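Local coordinates for biotin transporter BioY (Lactococcus lactis subsp. cremoris, PDB 4DVE), which binds biotin as a membrane-embedded S component and probably works with an energy-coupling factor (ECF) ABC transporter complex that powers its uptake, at residues I39-G42 and P47-L50; P83-G88 and A93-P98; F138-V143 and V168-D173. All blocks are in the same frame, centred on the assembly; numbering follows the deposited sequence.

Contact 1: residues I39-G42 and P47-L50; sequences IPIG and PIIL. With BTN (biotin), chain D.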
loop_
_atom_site.group_PDB
_atom_site.type_symbol
_atom_site.label_atom_id
_atom_site.label_comp_id
_atom_site.label_asym_id
_atom_site.label_seq_id
_atom_site.Cartn_x
_atom_site.Cartn_y
_atom_site.Cartn_z
ATOM N N ILE A 39 6.580 -8.774 -12.993
ATOM C CA ILE A 39 7.269 -10.009 -13.337
ATOM C C ILE A 39 6.305 -11.181 -13.208
ATOM O O ILE A 39 5.905 -11.535 -12.103
ATOM C CB ILE A 39 8.508 -10.239 -12.453
ATOM C CG1 ILE A 39 9.436 -9.019 -12.534
ATOM C CG2 ILE A 39 9.255 -11.521 -12.874
ATOM C CD1 ILE A 39 10.536 -9.048 -11.488
ATOM N N PRO A 40 5.924 -11.793 -14.343
ATOM C CA PRO A 40 5.006 -12.906 -14.205
ATOM C C PRO A 40 5.696 -14.100 -13.545
ATOM O O PRO A 40 6.891 -14.314 -13.730
ATOM C CB PRO A 40 4.590 -13.220 -15.649
ATOM C CG PRO A 40 5.673 -12.666 -16.501
ATOM C CD PRO A 40 6.253 -11.500 -15.751
ATOM N N ILE A 41 4.946 -14.831 -12.747
ATOM C CA ILE A 41 5.428 -16.061 -12.169
ATOM C C ILE A 41 4.608 -17.163 -12.867
ATOM O O ILE A 41 3.683 -16.893 -13.652
ATOM C CB ILE A 41 5.287 -16.073 -10.629
ATOM C CG1 ILE A 41 3.830 -15.893 -10.213
ATOM C CG2 ILE A 41 6.143 -14.974 -9.999
ATOM C CD1 ILE A 41 3.606 -16.004 -8.729
ATOM N N GLY A 42 4.934 -18.405 -12.624
ATOM C CA GLY A 42 4.322 -19.449 -13.454
ATOM C C GLY A 42 2.879 -19.711 -13.066
ATOM O O GLY A 42 1.953 -19.590 -13.880
ATOM N N PRO A 47 1.349 -11.047 -10.984
ATOM C CA PRO A 47 2.774 -10.757 -11.074
ATOM C C PRO A 47 3.418 -10.222 -9.784
ATOM O O PRO A 47 2.743 -9.672 -8.887
ATOM C CB PRO A 47 2.821 -9.673 -12.167
ATOM C CG PRO A 47 1.575 -8.901 -11.960
ATOM C CD PRO A 47 0.541 -9.957 -11.579
ATOM N N ILE A 48 4.733 -10.340 -9.716
ATOM C CA ILE A 48 5.493 -9.587 -8.733
ATOM C C ILE A 48 5.560 -8.138 -9.260
ATOM O O ILE A 48 5.802 -7.900 -10.468
ATOM C CB ILE A 48 6.901 -10.165 -8.566
ATOM C CG1 ILE A 48 6.843 -11.609 -7.997
ATOM C CG2 ILE A 48 7.785 -9.233 -7.737
ATOM C CD1 ILE A 48 8.173 -12.375 -8.091
ATOM N N ILE A 49 5.341 -7.192 -8.355
ATOM C CA ILE A 49 5.299 -5.776 -8.695
ATOM C C ILE A 49 6.088 -4.975 -7.664
ATOM O O ILE A 49 6.549 -5.508 -6.636
ATOM C CB ILE A 49 3.831 -5.240 -8.734
ATOM C CG1 ILE A 49 3.161 -5.314 -7.349
ATOM C CG2 ILE A 49 2.968 -6.016 -9.743
ATOM C CD1 ILE A 49 1.867 -4.514 -7.249
ATOM N N LEU A 50 6.212 -3.684 -7.922
ATOM C CA LEU A 50 6.773 -2.764 -6.947
ATOM C C LEU A 50 5.712 -1.846 -6.329
ATOM O O LEU A 50 5.930 -1.315 -5.242
ATOM C CB LEU A 50 7.885 -1.937 -7.594
ATOM C CG LEU A 50 8.721 -1.036 -6.681
ATOM C CD1 LEU A 50 9.354 -1.798 -5.509
ATOM C CD2 LEU A 50 9.786 -0.286 -7.498
HETATM C C11 BTN D . -2.629 -5.070 -10.285
HETATM O O11 BTN D . -1.924 -4.139 -10.737
HETATM O O12 BTN D . -3.507 -5.580 -10.995
HETATM C C10 BTN D . -2.444 -5.589 -8.847
HETATM C C9 BTN D . -1.301 -6.599 -8.710
HETATM C C8 BTN D . -1.216 -7.127 -7.259
HETATM C C7 BTN D . 0.094 -7.895 -7.022
HETATM C C2 BTN D . 0.232 -8.399 -5.596
HETATM S S1 BTN D . 0.428 -7.029 -4.443
HETATM C C6 BTN D . 1.065 -8.129 -3.197
HETATM C C5 BTN D . 1.887 -9.230 -3.912
HETATM N N1 BTN D . 3.269 -8.845 -4.031
HETATM C C3 BTN D . 3.652 -8.662 -5.292
HETATM O O3 BTN D . 4.783 -8.339 -5.659
HETATM N N2 BTN D . 2.599 -8.908 -6.090
HETATM C C4 BTN D . 1.422 -9.321 -5.367
#
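In I41 the first torsion (chi1 59°) tucks CG1 between the backbone N and the carbonyl carbon, which leaves CG2 as the branch presented to I48. The I48 side chain has CG1 anti to its own carbonyl carbon (chi1 -64°) and is extended beyond it, so that CD1 ends 3.8 Å from I41 CG2. The two side chains cross at about a right angle, a methyl-to-chain fit without any polar component. Two residues before I41, I39 CB lies 4.2 Å from I48 CB, and P47 CB rests against I39 O at 3.6 Å.

The backbones supply the directional evidence. I39 and I48 form a single antiparallel bridge, a hydrogen-bonded pair, in which I39 N donates to I48 O at 2.8 Å and I48 N donates to I39 O at 2.9 Å. Pairing uses both polar groups of I48; those of its neighbours on the other edge of 47-50 serve the ligand. Biotin N2 gives a hydrogen to P47 O at 2.9 Å, while I49 N reaches biotin O3 at 3.0 Å with a nearly straight N-H...O angle of 168°. The ureido group thus meets this extended segment much as a neighbouring strand would, and the bridge to 39-42 backs the opposite edge. I49 CD1 lies 3.8 Å from biotin C7, adding an apolar contact beside the polar pair.

Both segments belong to the connection between helix 13-33 and helix 52-80. The I41 side chain also touches F169, and I49 O accepts a hydrogen bond from K176 of helix 170-189, which joins this connection to the last helix of the chain.

Contact 2: residues P83-G88 and A93-P98; sequences PVLTGG and ASFLGP. With BNG (nonyl beta-D-glucopyranoside), chain G.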
loop_
_atom_site.group_PDB
_atom_site.type_symbol
_atom_site.label_atom_id
_atom_site.label_comp_id
_atom_site.label_asym_id
_atom_site.label_seq_id
_atom_site.Cartn_x
_atom_site.Cartn_y
_atom_site.Cartn_z
ATOM N N PRO A 83 -4.640 4.387 -16.954
ATOM C CA PRO A 83 -3.796 3.192 -16.884
ATOM C C PRO A 83 -2.671 3.346 -15.850
ATOM O O PRO A 83 -1.486 3.366 -16.183
ATOM C CB PRO A 83 -3.263 3.057 -18.324
ATOM C CG PRO A 83 -3.252 4.456 -18.848
ATOM C CD PRO A 83 -4.389 5.181 -18.171
ATOM N N VAL A 84 -3.065 3.451 -14.598
ATOM C CA VAL A 84 -2.138 3.762 -13.507
ATOM C C VAL A 84 -1.687 2.534 -12.710
ATOM O O VAL A 84 -0.822 2.635 -11.837
ATOM C CB VAL A 84 -2.760 4.782 -12.546
ATOM C CG1 VAL A 84 -3.024 6.115 -13.284
ATOM C CG2 VAL A 84 -4.014 4.210 -11.900
ATOM N N LEU A 85 -2.261 1.376 -12.996
ATOM C CA LEU A 85 -1.810 0.135 -12.357
ATOM C C LEU A 85 -0.613 -0.374 -13.129
ATOM O O LEU A 85 -0.431 -0.031 -14.303
ATOM C CB LEU A 85 -2.913 -0.932 -12.359
ATOM C CG LEU A 85 -4.202 -0.521 -11.630
ATOM C CD1 LEU A 85 -5.318 -1.545 -11.862
ATOM C CD2 LEU A 85 -3.937 -0.296 -10.147
ATOM N N THR A 86 0.192 -1.202 -12.471
ATOM C CA THR A 86 1.391 -1.809 -13.060
ATOM C C THR A 86 1.245 -2.272 -14.524
ATOM O O THR A 86 0.307 -2.986 -14.885
ATOM C CB THR A 86 1.863 -2.993 -12.184
ATOM O OG1 THR A 86 2.236 -2.490 -10.883
ATOM C CG2 THR A 86 3.047 -3.717 -12.861
ATOM N N GLY A 87 2.176 -1.835 -15.374
ATOM C CA GLY A 87 2.140 -2.157 -16.794
ATOM C C GLY A 87 1.130 -1.374 -17.635
ATOM O O GLY A 87 0.828 -1.779 -18.734
ATOM N N GLY A 88 0.617 -0.246 -17.155
ATOM C CA GLY A 88 -0.361 0.530 -17.942
ATOM C C GLY A 88 -1.742 -0.123 -17.959
ATOM O O GLY A 88 -2.419 -0.142 -18.976
ATOM N N ALA A 93 -13.458 -2.894 -14.735
ATOM C CA ALA A 93 -13.578 -4.346 -14.948
ATOM C C ALA A 93 -12.339 -5.103 -14.459
ATOM O O ALA A 93 -12.468 -6.182 -13.897
ATOM C CB ALA A 93 -13.872 -4.667 -16.418
ATOM N N SER A 94 -11.145 -4.532 -14.625
ATOM C CA SER A 94 -9.923 -5.195 -14.128
ATOM C C SER A 94 -9.934 -5.464 -12.603
ATOM O O SER A 94 -9.182 -6.298 -12.131
ATOM C CB SER A 94 -8.674 -4.379 -14.464
ATOM O OG SER A 94 -8.585 -3.228 -13.626
ATOM N N PHE A 95 -10.766 -4.748 -11.846
ATOM C CA PHE A 95 -10.879 -4.957 -10.404
ATOM C C PHE A 95 -11.637 -6.221 -10.030
ATOM O O PHE A 95 -11.597 -6.640 -8.873
ATOM C CB PHE A 95 -11.560 -3.757 -9.713
ATOM C CG PHE A 95 -10.631 -2.595 -9.459
ATOM C CD1 PHE A 95 -10.235 -1.763 -10.506
ATOM C CD2 PHE A 95 -10.140 -2.350 -8.181
ATOM C CE1 PHE A 95 -9.367 -0.690 -10.263
ATOM C CE2 PHE A 95 -9.268 -1.297 -7.936
ATOM C CZ PHE A 95 -8.887 -0.467 -8.978
ATOM N N LEU A 96 -12.359 -6.805 -10.978
ATOM C CA LEU A 96 -12.994 -8.099 -10.756
ATOM C C LEU A 96 -12.085 -9.241 -11.183
ATOM O O LEU A 96 -12.486 -10.396 -11.107
ATOM C CB LEU A 96 -14.326 -8.210 -11.528
ATOM C CG LEU A 96 -15.462 -7.319 -11.037
ATOM C CD1 LEU A 96 -16.712 -7.514 -11.899
ATOM C CD2 LEU A 96 -15.739 -7.599 -9.565
ATOM N N GLY A 97 -10.883 -8.924 -11.663
ATOM C CA GLY A 97 -9.973 -9.946 -12.158
ATOM C C GLY A 97 -9.172 -10.614 -11.034
ATOM O O GLY A 97 -9.446 -10.416 -9.841
ATOM N N PRO A 98 -8.141 -11.372 -11.420
ATOM C CA PRO A 98 -7.390 -12.213 -10.456
ATOM C C PRO A 98 -6.704 -11.435 -9.330
ATOM O O PRO A 98 -6.590 -11.958 -8.227
ATOM C CB PRO A 98 -6.364 -12.944 -11.314
ATOM C CG PRO A 98 -6.689 -12.615 -12.746
ATOM C CD PRO A 98 -7.739 -11.564 -12.827
HETATM C C1 BNG G . -6.058 2.852 -21.747
HETATM C C2 BNG G . -4.935 1.994 -22.314
HETATM C C3 BNG G . -5.259 0.511 -22.180
HETATM C C4 BNG G . -5.707 0.175 -20.763
HETATM C C5 BNG G . -6.785 1.143 -20.287
HETATM C C6 BNG G . -7.178 0.856 -18.844
HETATM C "C1'" BNG G . -6.815 5.089 -21.717
HETATM C "C2'" BNG G . -6.369 6.468 -21.246
HETATM C "C3'" BNG G . -4.909 6.721 -21.603
HETATM C "C4'" BNG G . -4.589 8.211 -21.572
HETATM C "C5'" BNG G . -3.087 8.450 -21.666
HETATM C "C6'" BNG G . -2.421 8.285 -20.305
HETATM C "C7'" BNG G . -0.974 7.831 -20.456
HETATM C "C8'" BNG G . -0.617 7.624 -21.923
HETATM C "C9'" BNG G . -0.862 8.885 -22.723
HETATM O O1 BNG G . -5.683 4.226 -21.803
HETATM O O2 BNG G . -4.739 2.316 -23.696
HETATM O O3 BNG G . -4.101 -0.263 -22.510
HETATM O O4 BNG G . -6.217 -1.163 -20.727
HETATM O O5 BNG G . -6.301 2.480 -20.392
HETATM O O6 BNG G . -8.393 1.546 -18.534
#
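The phenyl ring of F95 is the flat group here: L85 CD1 approaches it with 4.4 Å to CE1, R103 makes a cation-pi interaction with the same ring, and L79 of helix 52-80 touches the side chain as well. L85 CD1 also passes S94 OG at 4.1 Å, a van der Waals approach with no bond. The hydroxyl's polar partners are R103 NH1 and G91 O, reached from the crowded position between the S94 backbone N and carbonyl carbon (chi1 74°).

The two segments barely meet: 77 Å² is buried in all, and the nearest CA atoms, those of L85 and S94, stand 9.9 Å apart. Each also has local backbone order. V84 and L85 both face N89 as a classic beta bulge, and 93-96 forms a 3-10 turn in which L96 N bonds to A93 O at 3.0 Å.

Away from F95, the P83 ring lies against the detergent nonyl glucoside, with CB 3.7 Å from O5 and CD 3.8 Å from C3'. An alanine here would lack CG and CD, and the start of the alkyl chain would probably be left with a gap in place of its ring support.

Since L85 touches biotin too, its apolar chain joins the vitamin site to F95. R103 engages S94 and F95, both of 93-98, so the polar chemistry fixes that segment, and only van der Waals contact from L85 joins it to 83-88.

Contact 3: residues F138-V143 and V168-D173; sequences FGVIFV and VFIPGD. With BTN (biotin), chain D.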
loop_
_atom_site.group_PDB
_atom_site.type_symbol
_atom_site.label_atom_id
_atom_site.label_comp_id
_atom_site.label_asym_id
_atom_site.label_seq_id
_atom_site.Cartn_x
_atom_site.Cartn_y
_atom_site.Cartn_z
ATOM N N PHE A 138 -0.039 -5.423 8.098
ATOM C CA PHE A 138 -1.116 -4.824 7.313
ATOM C C PHE A 138 -0.810 -4.536 5.863
ATOM O O PHE A 138 -1.719 -4.572 5.034
ATOM C CB PHE A 138 -1.659 -3.610 8.009
ATOM C CG PHE A 138 -2.192 -3.909 9.379
ATOM C CD1 PHE A 138 -3.263 -4.756 9.541
ATOM C CD2 PHE A 138 -1.623 -3.336 10.501
ATOM C CE1 PHE A 138 -3.769 -5.026 10.802
ATOM C CE2 PHE A 138 -2.111 -3.613 11.764
ATOM C CZ PHE A 138 -3.188 -4.457 11.915
ATOM N N GLY A 139 0.450 -4.264 5.545
ATOM C CA GLY A 139 0.854 -4.037 4.174
ATOM C C GLY A 139 1.233 -5.307 3.427
ATOM O O GLY A 139 1.231 -5.314 2.220
ATOM N N VAL A 140 1.588 -6.369 4.149
ATOM C CA VAL A 140 2.037 -7.604 3.518
ATOM C C VAL A 140 1.069 -8.766 3.801
ATOM O O VAL A 140 0.435 -9.250 2.870
ATOM C CB VAL A 140 3.487 -7.971 3.897
ATOM C CG1 VAL A 140 3.898 -9.285 3.207
ATOM C CG2 VAL A 140 4.428 -6.809 3.539
ATOM N N ILE A 141 0.906 -9.157 5.068
ATOM C CA ILE A 141 0.101 -10.327 5.416
ATOM C C ILE A 141 -1.403 -10.151 5.106
ATOM O O ILE A 141 -2.006 -11.008 4.427
ATOM C CB ILE A 141 0.288 -10.784 6.885
ATOM C CG1 ILE A 141 1.783 -11.036 7.210
ATOM C CG2 ILE A 141 -0.553 -12.033 7.117
ATOM C CD1 ILE A 141 2.505 -12.049 6.305
ATOM N N PHE A 142 -1.984 -9.047 5.595
ATOM C CA PHE A 142 -3.387 -8.676 5.312
ATOM C C PHE A 142 -3.640 -8.611 3.798
ATOM O O PHE A 142 -4.533 -9.279 3.284
ATOM C CB PHE A 142 -3.723 -7.314 5.949
ATOM C CG PHE A 142 -5.054 -6.745 5.530
ATOM C CD1 PHE A 142 -6.252 -7.361 5.937
ATOM C CD2 PHE A 142 -5.123 -5.618 4.740
ATOM C CE1 PHE A 142 -7.478 -6.827 5.568
ATOM C CE2 PHE A 142 -6.339 -5.091 4.356
ATOM C CZ PHE A 142 -7.519 -5.686 4.767
ATOM N N VAL A 143 -2.834 -7.835 3.086
ATOM C CA VAL A 143 -2.961 -7.704 1.631
ATOM C C VAL A 143 -2.878 -9.039 0.864
ATOM O O VAL A 143 -3.782 -9.352 0.054
ATOM C CB VAL A 143 -1.956 -6.674 1.080
ATOM C CG1 VAL A 143 -1.878 -6.699 -0.459
ATOM C CG2 VAL A 143 -2.298 -5.270 1.634
ATOM N N VAL A 168 5.455 -16.964 -2.858
ATOM C CA VAL A 168 6.326 -16.338 -3.855
ATOM C C VAL A 168 6.463 -14.816 -3.685
ATOM O O VAL A 168 7.499 -14.274 -4.060
ATOM C CB VAL A 168 5.873 -16.633 -5.320
ATOM C CG1 VAL A 168 4.718 -15.720 -5.771
ATOM C CG2 VAL A 168 7.027 -16.509 -6.282
ATOM N N PHE A 169 5.429 -14.155 -3.143
ATOM C CA PHE A 169 5.442 -12.697 -2.948
ATOM C C PHE A 169 6.153 -12.235 -1.688
ATOM O O PHE A 169 6.491 -11.048 -1.589
ATOM C CB PHE A 169 4.030 -12.106 -2.977
ATOM C CG PHE A 169 3.305 -12.374 -4.258
ATOM C CD1 PHE A 169 3.900 -12.072 -5.486
ATOM C CD2 PHE A 169 2.064 -12.983 -4.245
ATOM C CE1 PHE A 169 3.259 -12.387 -6.681
ATOM C CE2 PHE A 169 1.415 -13.279 -5.428
ATOM C CZ PHE A 169 2.015 -12.993 -6.654
ATOM N N ILE A 170 6.399 -13.155 -0.753
ATOM C CA ILE A 170 6.859 -12.793 0.581
ATOM C C ILE A 170 8.262 -12.142 0.619
ATOM O O ILE A 170 8.444 -11.125 1.273
ATOM C CB ILE A 170 6.779 -13.994 1.565
ATOM C CG1 ILE A 170 5.307 -14.357 1.844
ATOM C CG2 ILE A 170 7.557 -13.716 2.876
ATOM C CD1 ILE A 170 4.475 -13.276 2.519
ATOM N N PRO A 171 9.245 -12.721 -0.084
ATOM C CA PRO A 171 10.589 -12.125 -0.053
ATOM C C PRO A 171 10.636 -10.684 -0.568
ATOM O O PRO A 171 11.258 -9.800 0.075
ATOM C CB PRO A 171 11.425 -13.042 -0.959
ATOM C CG PRO A 171 10.613 -14.264 -1.174
ATOM C CD PRO A 171 9.187 -13.981 -0.847
ATOM N N GLY A 172 9.993 -10.465 -1.711
ATOM C CA GLY A 172 9.888 -9.130 -2.306
ATOM C C GLY A 172 9.054 -8.200 -1.418
ATOM O O GLY A 172 9.407 -7.036 -1.230
ATOM N N ASP A 173 7.973 -8.715 -0.838
ATOM C CA ASP A 173 7.125 -7.891 0.040
ATOM C C ASP A 173 7.826 -7.495 1.357
ATOM O O ASP A 173 7.625 -6.360 1.842
ATOM C CB ASP A 173 5.758 -8.519 0.294
ATOM C CG ASP A 173 4.854 -8.506 -0.958
ATOM O OD1 ASP A 173 5.221 -7.855 -1.972
ATOM O OD2 ASP A 173 3.777 -9.175 -0.955
HETATM C C11 BTN D . -2.629 -5.070 -10.285
HETATM O O11 BTN D . -1.924 -4.139 -10.737
HETATM O O12 BTN D . -3.507 -5.580 -10.995
HETATM C C10 BTN D . -2.444 -5.589 -8.847
HETATM C C9 BTN D . -1.301 -6.599 -8.710
HETATM C C8 BTN D . -1.216 -7.127 -7.259
HETATM C C7 BTN D . 0.094 -7.895 -7.022
HETATM C C2 BTN D . 0.232 -8.399 -5.596
HETATM S S1 BTN D . 0.428 -7.029 -4.443
HETATM C C6 BTN D . 1.065 -8.129 -3.197
HETATM C C5 BTN D . 1.887 -9.230 -3.912
HETATM N N1 BTN D . 3.269 -8.845 -4.031
HETATM C C3 BTN D . 3.652 -8.662 -5.292
HETATM O O3 BTN D . 4.783 -8.339 -5.659
HETATM N N2 BTN D . 2.599 -8.908 -6.090
HETATM C C4 BTN D . 1.422 -9.321 -5.367
#
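D173 and V140 join two transmembrane helices of this six-helix S-component bundle, 128-155 and 170-189, beside the bound biotin. From CB outward, D173 changes from packing to polar chemistry. Its CB lies against V140 CG1 at 3.5 Å, and V140 CG2 takes up the backbone of the same residue, 3.6 Å from D173 O; V140 thus sets both methyls against D173. With CG anti to its carbonyl carbon (chi1 -70°), D173 turns the carboxylate to the ligand, CG facing biotin N1. OD1 accepts biotin N1-H at 3.0 Å and 160°, whereas OD2 has only a weak bond to the same N1, 3.1 Å long and bent to 136°. OD1 is also gripped by a salt bridge to K176 and a hydrogen bond from N52. That positive charge probably helps offset the closeness of D144, whose OD2 lies near D173 OD2.

Next to D173 on the interface, I170 CD1 reaches V140 CG1 at 4.1 Å and I141 CD1 at 4.4 Å, so three aliphatic side chains close the helix contact beside the carboxylate. D173 N bonds to F169 O, four residues back, so the carboxylate and the F169 ring, both facing biotin, are borne on one turn. Biotin C4 sits 3.6 Å above the centre of the F169 ring, and V168 CG1 covers the opposite face at the same height, 3.6 Å from the ring plane.

How the contacts relate
The three contacts follow one another along the chain, and none nests in or crosses another. After helix 13-33, contact 1 closes a short loop ahead of helix 52-80. Contact 2 then brings together the two ends of the loop between helix 52-80 and helix 100-119. Contact 3 spans more sequence, joining helix 128-155 to helix 170-189 across a connection that includes the short helix 159-165. Contact 1 is the middle member in space: I49 CG2 lies 3.8 Å from T86 OG1 of contact 2, and P47 O lies 3.5 Å from F169 CE1 of contact 3. Contacts 2 and 3 do not touch, their nearest atoms being about 9 Å apart, yet biotin reaches all three.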